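Local coordinates for NikO protein (Streptomyces tendae, PDB 4FQD) that transfers an enolpyruvyl group as an essential step in the biosynthesis of nikkomycin, at the interface of chains A and B. Residues are numbered along the deposited sequence; one frame, centred on the assembly and turned at random. Chains: chain A/B, NikO protein.

The interface of chains A and B. Residues chain A 183, 185-186, 335, 337; chain B 331, 359, 361, 388, 390.
B:Arg390 and the backbone of A:Ala185 make a direct polar bond across this patch, where two loop stretches of chain A lie against strands 331-334, 356-362 and 388-393 of chain B. NE donates to the carbonyl O of A:Ala185 at 2.8 Å, nearly straight (174° at H), in the guanidinium plane and on a lone pair of the oxygen; NH2 adds a weak bond to the same O. Bends at chi2 and chi3 (chi3 -43°) curl the chain round that oxygen, so that CB, CG and CD also lie near it. An alanine in place of B:Arg390 would probably leave the A:Ala185 carbonyl without its mate across the interface and the loop less firmly held. Within chain A, OD1 of A:Asn183 accepts the backbone N of A:Leu186 at 2.8 Å, which braces the loop, while the amide turns its O and N end obliquely towards B:Val388, OD1 lying 3.6 Å from CB.

Apolar contacts centre on B:Tyr359. CE of A:Met335 sits above the CD1-CE1 edge of the phenol ring, 3.8 Å from CD1, the methionine chain being extended beyond CG (chi2 -175°). CD1 of A:Leu186 comes in beyond the CD2 edge, raised to the same side of the ring, 3.6 Å from CD2, and also meets B:Val388 CG1. CG of B:Glu331 flanks the methionine methyl.

The other leucine branch, CD2, makes a van der Waals contact with a polar group, 3.4 Å from NH2 of B:Arg361, whose guanidinium carries B:Val388 CG2 over its centre.

At its tip, B:Tyr359 OH is hydrogen-bonded to water 1 (2.9 Å), which also bonds the carbonyl O of A:Arg337 (3.0 Å).

The patch and its twin join two NikO copies in a two-fold dimer, though the structure alone does not show that this assembly is the functional one.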
# COMPACT_ATOMS: atom_id res chain seq x y z
N ASN A 183 8.39 -5.32 -9.33
CA ASN A 183 7.27 -4.63 -9.95
C ASN A 183 7.74 -3.39 -10.70
O ASN A 183 8.29 -2.46 -10.11
CB ASN A 183 6.23 -4.25 -8.90
CG ASN A 183 4.91 -3.81 -9.52
OD1 ASN A 183 4.75 -2.65 -9.92
ND2 ASN A 183 3.96 -4.73 -9.61
N ALA A 185 6.00 -1.06 -12.39
CA ALA A 185 5.19 0.13 -12.16
C ALA A 185 5.52 0.77 -10.81
O ALA A 185 5.61 1.99 -10.70
CB ALA A 185 3.71 -0.20 -12.24
N LEU A 186 5.70 -0.07 -9.80
CA LEU A 186 6.02 0.40 -8.46
C LEU A 186 7.50 0.76 -8.37
O LEU A 186 7.91 1.50 -7.47
CB LEU A 186 5.67 -0.66 -7.42
CG LEU A 186 5.50 -0.19 -5.98
CD1 LEU A 186 4.25 0.66 -5.84
CD2 LEU A 186 5.45 -1.37 -5.02
N MET A 335 8.70 0.38 -0.08
CA MET A 335 9.18 0.18 -1.44
C MET A 335 10.50 0.89 -1.70
O MET A 335 10.95 1.71 -0.90
CB MET A 335 8.12 0.64 -2.45
CG MET A 335 7.68 2.08 -2.25
SD MET A 335 6.33 2.56 -3.35
CE MET A 335 6.19 4.30 -2.94
N ARG A 337 11.39 3.16 -3.98
CA ARG A 337 11.24 4.60 -4.13
C ARG A 337 10.24 5.15 -3.13
O ARG A 337 9.50 6.10 -3.42
CB ARG A 337 10.84 4.97 -5.56
CG ARG A 337 11.89 4.61 -6.59
CD ARG A 337 11.64 5.34 -7.90
NE ARG A 337 12.74 5.15 -8.84
CZ ARG A 337 12.89 5.86 -9.96
NH1 ARG A 337 12.01 6.80 -10.27
NH2 ARG A 337 13.92 5.62 -10.75
N GLU B 331 0.54 7.47 -2.18
CA GLU B 331 0.74 6.03 -2.32
C GLU B 331 -0.28 5.33 -1.44
O GLU B 331 -0.29 5.53 -0.22
CB GLU B 331 2.17 5.66 -1.92
CG GLU B 331 2.47 4.17 -1.92
CD GLU B 331 2.11 3.49 -0.61
OE1 GLU B 331 2.53 3.99 0.46
OE2 GLU B 331 1.39 2.47 -0.65
N TYR B 359 1.12 6.11 -6.73
CA TYR B 359 1.10 4.66 -6.77
C TYR B 359 -0.23 4.11 -6.27
O TYR B 359 -0.65 4.38 -5.15
CB TYR B 359 2.24 4.08 -5.94
CG TYR B 359 3.61 4.57 -6.36
CD1 TYR B 359 4.17 5.71 -5.79
CD2 TYR B 359 4.35 3.90 -7.32
CE1 TYR B 359 5.41 6.16 -6.16
CE2 TYR B 359 5.60 4.34 -7.71
CZ TYR B 359 6.13 5.47 -7.13
OH TYR B 359 7.37 5.92 -7.50
N ARG B 361 -2.33 0.57 -5.73
CA ARG B 361 -2.39 -0.88 -5.70
C ARG B 361 -3.81 -1.37 -5.47
O ARG B 361 -4.51 -0.90 -4.57
CB ARG B 361 -1.46 -1.45 -4.62
CG ARG B 361 -1.42 -2.97 -4.59
CD ARG B 361 -0.62 -3.50 -3.42
NE ARG B 361 0.80 -3.17 -3.52
CZ ARG B 361 1.72 -3.97 -4.05
NH1 ARG B 361 1.37 -5.16 -4.53
NH2 ARG B 361 2.99 -3.59 -4.11
N VAL B 388 -0.54 -3.18 -9.69
CA VAL B 388 -0.06 -1.83 -9.39
C VAL B 388 -0.19 -0.88 -10.58
O VAL B 388 0.25 -1.18 -11.69
CB VAL B 388 1.40 -1.86 -8.91
CG1 VAL B 388 1.96 -0.44 -8.81
CG2 VAL B 388 1.51 -2.57 -7.57
N ARG B 390 0.68 3.13 -11.70
CA ARG B 390 1.43 4.33 -11.36
C ARG B 390 1.09 5.47 -12.32
O ARG B 390 1.08 5.28 -13.54
CB ARG B 390 2.94 4.06 -11.40
CG ARG B 390 3.79 5.20 -10.88
CD ARG B 390 4.95 5.48 -11.82
NE ARG B 390 5.57 4.24 -12.29
CZ ARG B 390 6.18 4.11 -13.46
NH1 ARG B 390 6.25 5.14 -14.29
NH2 ARG B 390 6.71 2.95 -13.80
O HOH W 1 8.34 7.78 -5.57